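PDB 5O15: AmbC from Sorangium cellulosum, which probably catalyses both dehydration and heterocycle-forming cyclisation of a polyketide intermediate during ambruticin biosynthesis, through a bifunctional dehydratase-cyclase domain. Local coordinates for residues H19-A24 with H45-D50; T145-G150 with E275-Q280. One frame throughout, in Å; residues are numbered along the deposited sequence.

Contact 1: residues H19-A24 with H45-D50; sequences HPWLSA and HAWVLD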
loop_
_atom_site.group_PDB
_atom_site.type_symbol
_atom_site.label_atom_id
_atom_site.label_comp_id
_atom_site.label_asym_id
_atom_site.label_seq_id
_atom_site.Cartn_x
_atom_site.Cartn_y
_atom_site.Cartn_z
ATOM N N HIS A 19 -2.670 16.388 5.826
ATOM C CA HIS A 19 -2.795 14.948 5.741
ATOM C C HIS A 19 -3.613 14.467 6.927
ATOM O O HIS A 19 -3.486 15.025 8.022
ATOM C CB HIS A 19 -1.415 14.290 5.803
ATOM C CG HIS A 19 -1.445 12.864 5.390
ATOM N ND1 HIS A 19 -1.727 11.839 6.268
ATOM C CD2 HIS A 19 -1.323 12.299 4.167
ATOM C CE1 HIS A 19 -1.737 10.698 5.606
ATOM N NE2 HIS A 19 -1.496 10.950 4.330
ATOM N N PRO A 20 -4.417 13.415 6.767
ATOM C CA PRO A 20 -5.233 12.952 7.896
ATOM C C PRO A 20 -4.446 12.439 9.063
ATOM O O PRO A 20 -4.982 12.426 10.177
ATOM C CB PRO A 20 -6.067 11.813 7.292
ATOM C CG PRO A 20 -6.081 12.049 5.852
ATOM C CD PRO A 20 -4.828 12.774 5.502
ATOM N N TRP A 21 -3.215 11.982 8.839
ATOM C CA TRP A 21 -2.441 11.272 9.841
ATOM C C TRP A 21 -1.141 11.967 10.212
ATOM O O TRP A 21 -0.392 11.447 11.056
ATOM C CB TRP A 21 -2.101 9.871 9.336
ATOM C CG TRP A 21 -3.271 8.962 9.140
ATOM C CD1 TRP A 21 -4.520 9.072 9.672
ATOM C CD2 TRP A 21 -3.278 7.781 8.351
ATOM N NE1 TRP A 21 -5.305 8.017 9.274
ATOM C CE2 TRP A 21 -4.547 7.206 8.475
ATOM C CE3 TRP A 21 -2.319 7.139 7.571
ATOM C CZ2 TRP A 21 -4.881 6.042 7.846
ATOM C CZ3 TRP A 21 -2.653 5.977 6.946
ATOM C CH2 TRP A 21 -3.920 5.434 7.085
ATOM N N LEU A 22 -0.815 13.077 9.575
ATOM C CA LEU A 22 0.404 13.820 9.875
ATOM C C LEU A 22 -0.018 15.262 10.055
ATOM O O LEU A 22 -0.635 15.849 9.155
ATOM C CB LEU A 22 1.436 13.658 8.755
ATOM C CG LEU A 22 2.013 12.247 8.562
ATOM C CD1 LEU A 22 2.895 12.155 7.334
ATOM C CD2 LEU A 22 2.755 11.763 9.761
ATOM N N SER A 23 0.280 15.811 11.235
ATOM C CA SER A 23 -0.173 17.137 11.621
ATOM C C SER A 23 0.961 18.132 11.758
ATOM O O SER A 23 0.699 19.336 11.903
ATOM C CB SER A 23 -0.911 17.076 12.963
ATOM O OG SER A 23 -0.043 16.652 13.989
ATOM N N ALA A 24 2.208 17.681 11.745
ATOM C CA ALA A 24 3.342 18.582 11.813
ATOM C C ALA A 24 4.410 18.060 10.876
ATOM O O ALA A 24 4.619 16.841 10.767
ATOM C CB ALA A 24 3.863 18.703 13.246
ATOM N N HIS A 45 -10.682 6.746 11.917
ATOM C CA HIS A 45 -10.382 5.953 10.731
ATOM C C HIS A 45 -10.707 4.498 11.013
ATOM O O HIS A 45 -9.841 3.628 10.907
ATOM C CB HIS A 45 -8.920 6.140 10.319
ATOM C CG HIS A 45 -8.669 7.506 9.793
ATOM N ND1 HIS A 45 -8.889 7.849 8.479
ATOM C CD2 HIS A 45 -8.334 8.650 10.432
ATOM C CE1 HIS A 45 -8.671 9.138 8.321
ATOM N NE2 HIS A 45 -8.347 9.651 9.496
ATOM N N ALA A 46 -11.961 4.220 11.360
ATOM C CA ALA A 46 -12.353 2.864 11.705
ATOM C C ALA A 46 -12.139 1.901 10.550
ATOM O O ALA A 46 -11.967 0.704 10.789
ATOM C CB ALA A 46 -13.816 2.829 12.161
ATOM N N TRP A 47 -12.127 2.396 9.311
ATOM C CA TRP A 47 -11.868 1.536 8.164
ATOM C C TRP A 47 -10.591 0.714 8.297
ATOM O O TRP A 47 -10.519 -0.379 7.722
ATOM C CB TRP A 47 -11.849 2.327 6.860
ATOM C CG TRP A 47 -10.771 3.376 6.753
ATOM C CD1 TRP A 47 -10.845 4.684 7.143
ATOM C CD2 TRP A 47 -9.460 3.210 6.194
ATOM N NE1 TRP A 47 -9.658 5.333 6.876
ATOM C CE2 TRP A 47 -8.803 4.449 6.281
ATOM C CE3 TRP A 47 -8.790 2.136 5.610
ATOM C CZ2 TRP A 47 -7.533 4.634 5.815
ATOM C CZ3 TRP A 47 -7.502 2.337 5.162
ATOM C CH2 TRP A 47 -6.898 3.573 5.274
ATOM N N VAL A 48 -9.548 1.223 8.995
ATOM C CA VAL A 48 -8.310 0.454 9.040
ATOM C C VAL A 48 -8.528 -0.873 9.745
ATOM O O VAL A 48 -7.786 -1.831 9.510
ATOM C CB VAL A 48 -7.146 1.246 9.685
ATOM C CG1 VAL A 48 -6.867 2.486 8.881
ATOM C CG2 VAL A 48 -7.403 1.588 11.149
ATOM N N LEU A 49 -9.510 -0.935 10.652
ATOM C CA LEU A 49 -9.799 -2.159 11.395
ATOM C C LEU A 49 -10.372 -3.257 10.520
ATOM O O LEU A 49 -10.464 -4.407 10.969
ATOM C CB LEU A 49 -10.737 -1.859 12.569
ATOM C CG LEU A 49 -10.189 -0.878 13.611
ATOM C CD1 LEU A 49 -11.287 -0.539 14.642
ATOM C CD2 LEU A 49 -8.938 -1.455 14.254
ATOM N N ASP A 50 -10.816 -2.929 9.300
ATOM C CA ASP A 50 -11.240 -3.964 8.380
ATOM C C ASP A 50 -10.067 -4.743 7.809
ATOM O O ASP A 50 -10.293 -5.784 7.155
ATOM C CB ASP A 50 -12.013 -3.338 7.219
ATOM C CG ASP A 50 -13.407 -2.840 7.591
ATOM O OD1 ASP A 50 -13.850 -3.074 8.727
ATOM O OD2 ASP A 50 -14.044 -2.217 6.707
HETATM O O HOH W 1 -7.659 12.273 10.316
#
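A single water joins Pro20 to His45, donating to Pro20 O at 2.7 Å and lying 2.8 Å from His45 NE2. It lies at the edge of His45, which forms an aromatic cluster with Trp21 and Trp47 in a double hotdog fold, where the loop leading into strand 24-27 meets the 3-10 turn that follows strand 34-41. The imidazole is gripped at both nitrogens: Trp47 NE1 donates to His45 ND1 at 3.1 Å, and both this donor and the water lie in the plane of the His45 ring. Two in-plane partners of this kind fix the rotation of the ring and leave its faces to packing. Trp21 uses one of them in an edge-to-face pair, with the planes at 77°. Its NE1 stands over the centre of the imidazole and comes within 3.3 Å of His45 CD2. Pro20 CB makes a van der Waals contact with the imidazole, 3.8 Å from His45 NE2.

The two indoles reach toward each other tip to tip. Trp47 has its CG between the backbone N and the carbonyl carbon (chi1 63°), and the far rim of its indole meets Trp21. The six-membered rings lie rim to rim with their planes at 16°, neither over the face of the other. Beyond the two segments, Phe207 makes a further edge-to-face pair with Trp21, and Pro211 of helix 211-225 touches both indoles. Val48 CG1 lies over one face of the Trp47 ring and is 4.2 Å from Trp21 CZ2, while that same CZ2 is 3.6 Å from Trp47 CZ2.

Contact 2: residues T145-G150 with E275-Q280; sequences TAWAAG and ELADAQ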
loop_
_atom_site.group_PDB
_atom_site.type_symbol
_atom_site.label_atom_id
_atom_site.label_comp_id
_atom_site.label_asym_id
_atom_site.label_seq_id
_atom_site.Cartn_x
_atom_site.Cartn_y
_atom_site.Cartn_z
ATOM N N THR A 145 -0.437 4.931 -20.059
ATOM C CA THR A 145 -1.716 4.388 -19.630
ATOM C C THR A 145 -2.634 4.128 -20.816
ATOM O O THR A 145 -3.844 4.067 -20.657
ATOM C CB THR A 145 -2.372 5.301 -18.593
ATOM O OG1 THR A 145 -2.400 6.646 -19.104
ATOM C CG2 THR A 145 -1.581 5.249 -17.257
ATOM N N ALA A 146 -2.058 3.912 -21.995
ATOM C CA ALA A 146 -2.874 3.576 -23.156
ATOM C C ALA A 146 -3.685 2.297 -22.938
ATOM O O ALA A 146 -4.766 2.135 -23.517
ATOM C CB ALA A 146 -1.997 3.452 -24.397
ATOM N N TRP A 147 -3.196 1.405 -22.078
ATOM C CA TRP A 147 -3.915 0.178 -21.759
ATOM C C TRP A 147 -5.248 0.442 -21.068
ATOM O O TRP A 147 -6.105 -0.440 -21.075
ATOM C CB TRP A 147 -3.058 -0.746 -20.863
ATOM C CG TRP A 147 -2.506 -0.074 -19.624
ATOM C CD1 TRP A 147 -1.278 0.518 -19.484
ATOM C CD2 TRP A 147 -3.187 0.119 -18.381
ATOM N NE1 TRP A 147 -1.172 1.071 -18.239
ATOM C CE2 TRP A 147 -2.333 0.841 -17.547
ATOM C CE3 TRP A 147 -4.442 -0.255 -17.888
ATOM C CZ2 TRP A 147 -2.686 1.210 -16.253
ATOM C CZ3 TRP A 147 -4.780 0.105 -16.601
ATOM C CH2 TRP A 147 -3.926 0.839 -15.810
ATOM N N ALA A 148 -5.437 1.615 -20.465
ATOM C CA ALA A 148 -6.674 1.973 -19.780
ATOM C C ALA A 148 -7.679 2.625 -20.719
ATOM O O ALA A 148 -8.834 2.792 -20.340
ATOM C CB ALA A 148 -6.343 2.928 -18.620
ATOM N N ALA A 149 -7.262 2.995 -21.917
ATOM C CA ALA A 149 -8.092 3.668 -22.908
ATOM C C ALA A 149 -8.641 2.660 -23.906
ATOM O O ALA A 149 -8.038 1.614 -24.149
ATOM C CB ALA A 149 -7.230 4.702 -23.657
ATOM N N GLY A 150 -9.780 3.006 -24.526
ATOM C CA GLY A 150 -10.328 2.154 -25.564
ATOM C C GLY A 150 -10.963 0.915 -24.982
ATOM O O GLY A 150 -11.659 0.970 -23.978
ATOM N N GLU A 275 0.502 -0.258 -12.090
ATOM C CA GLU A 275 0.252 1.014 -12.736
ATOM C C GLU A 275 -1.215 1.356 -12.558
ATOM O O GLU A 275 -2.075 0.493 -12.762
ATOM C CB GLU A 275 0.601 0.965 -14.214
ATOM C CG GLU A 275 2.055 0.661 -14.521
ATOM C CD GLU A 275 2.122 0.158 -15.936
ATOM O OE1 GLU A 275 1.810 0.945 -16.855
ATOM O OE2 GLU A 275 2.356 -1.061 -16.128
ATOM N N LEU A 276 -1.504 2.605 -12.219
ATOM C CA LEU A 276 -2.861 3.062 -11.933
ATOM C C LEU A 276 -3.209 4.251 -12.809
ATOM O O LEU A 276 -2.408 5.179 -12.956
ATOM C CB LEU A 276 -2.978 3.447 -10.456
ATOM C CG LEU A 276 -2.587 2.343 -9.474
ATOM C CD1 LEU A 276 -2.593 2.833 -8.046
ATOM C CD2 LEU A 276 -3.507 1.131 -9.595
ATOM N N ALA A 277 -4.420 4.221 -13.359
ATOM C CA ALA A 277 -4.951 5.252 -14.223
ATOM C C ALA A 277 -6.288 5.758 -13.703
ATOM O O ALA A 277 -7.100 4.993 -13.173
ATOM C CB ALA A 277 -5.125 4.708 -15.644
ATOM N N ASP A 278 -6.527 7.045 -13.903
ATOM C CA ASP A 278 -7.788 7.666 -13.530
ATOM C C ASP A 278 -8.880 7.385 -14.548
ATOM O O ASP A 278 -8.662 6.749 -15.579
ATOM C CB ASP A 278 -7.622 9.163 -13.248
ATOM C CG ASP A 278 -7.378 10.020 -14.489
ATOM O OD1 ASP A 278 -7.717 9.619 -15.620
ATOM O OD2 ASP A 278 -6.844 11.147 -14.267
ATOM N N ALA A 279 -10.082 7.877 -14.237
ATOM C CA ALA A 279 -11.273 7.624 -15.049
ATOM C C ALA A 279 -11.192 8.218 -16.438
ATOM O O ALA A 279 -11.977 7.816 -17.299
ATOM C CB ALA A 279 -12.500 8.166 -14.322
ATOM N N GLN A 280 -10.283 9.159 -16.665
ATOM C CA GLN A 280 -10.062 9.809 -17.940
ATOM C C GLN A 280 -8.893 9.189 -18.691
ATOM O O GLN A 280 -8.468 9.729 -19.708
ATOM C CB GLN A 280 -9.735 11.292 -17.671
ATOM C CG GLN A 280 -10.868 12.062 -17.074
ATOM C CD GLN A 280 -10.654 13.534 -17.250
ATOM O OE1 GLN A 280 -9.504 14.060 -17.259
ATOM N NE2 GLN A 280 -11.757 14.220 -17.493
#
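The indole N-H of Trp147 reaches the carboxylate of Glu275 from well above its plane. NE1 donates to Glu275 OE1 at 3.3 Å, with the nitrogen 54° out of the carboxylate plane and an N-H...O angle of 136°, so the bond is long and bent. The two flat groups are turned almost perpendicular to each other. The second oxygen, Glu275 OE2, has a stronger partner in a salt bridge to Arg258 on the adjacent strand 254-261, which probably holds the carboxylate turned as it is.

Trp147 CG lies between the backbone N and the carbonyl carbon (chi1 52°), and the six-membered ring reaches the strand. There CZ2 is 3.6 Å from Glu275 O and 3.9 Å from Glu275 CB. An alanine in place of Trp147 removes the indole and would probably leave Glu275 OE1 without this N-H donor and open a gap beside Ala277 CB.

In the double hotdog fold this is the end of strand 269-277, covered by the connection running from strand 129-137 to strand 158-160. Glu275 and Ala277 point toward that connection, whereas Leu276 points away and packs on Leu255 and Ala257. The small methyl of Ala277 lets three side chains close in: its CB is 3.7 Å from Ala148 CB, 3.9 Å from Thr145 CG2 and 4.1 Å from Trp147 CH2. Ala148 CB also lies over one face of the indole, toward the rim. Thr145 turns its hydroxyl to Gly281 O and to a glycerol that probably came from the crystallisation liquor. Past the strand end, Asp278 OD1 accepts from Gln280 N at 2.8 Å in an Asx turn, and Gln282 N donates to the same oxygen.

Both contacts are largely buried and both involve a loop with a short 3-10 turn, yet they share no elements: their centres lie 28 Å apart and their nearest atoms about 14 Å. Contact 1 joins two loops flanking strands 24-27 and 34-41, close together in sequence, and lies nearer the centre of the chain. Contact 2 is long-range, with more than 120 residues between its segments, and lays a loop over the end of strand 269-277, farther from the chain centre. Aromatic rings and a bridging water make up contact 1, whereas contact 2 combines small methyl groups with one tryptophan and a carboxylate tied to an arginine.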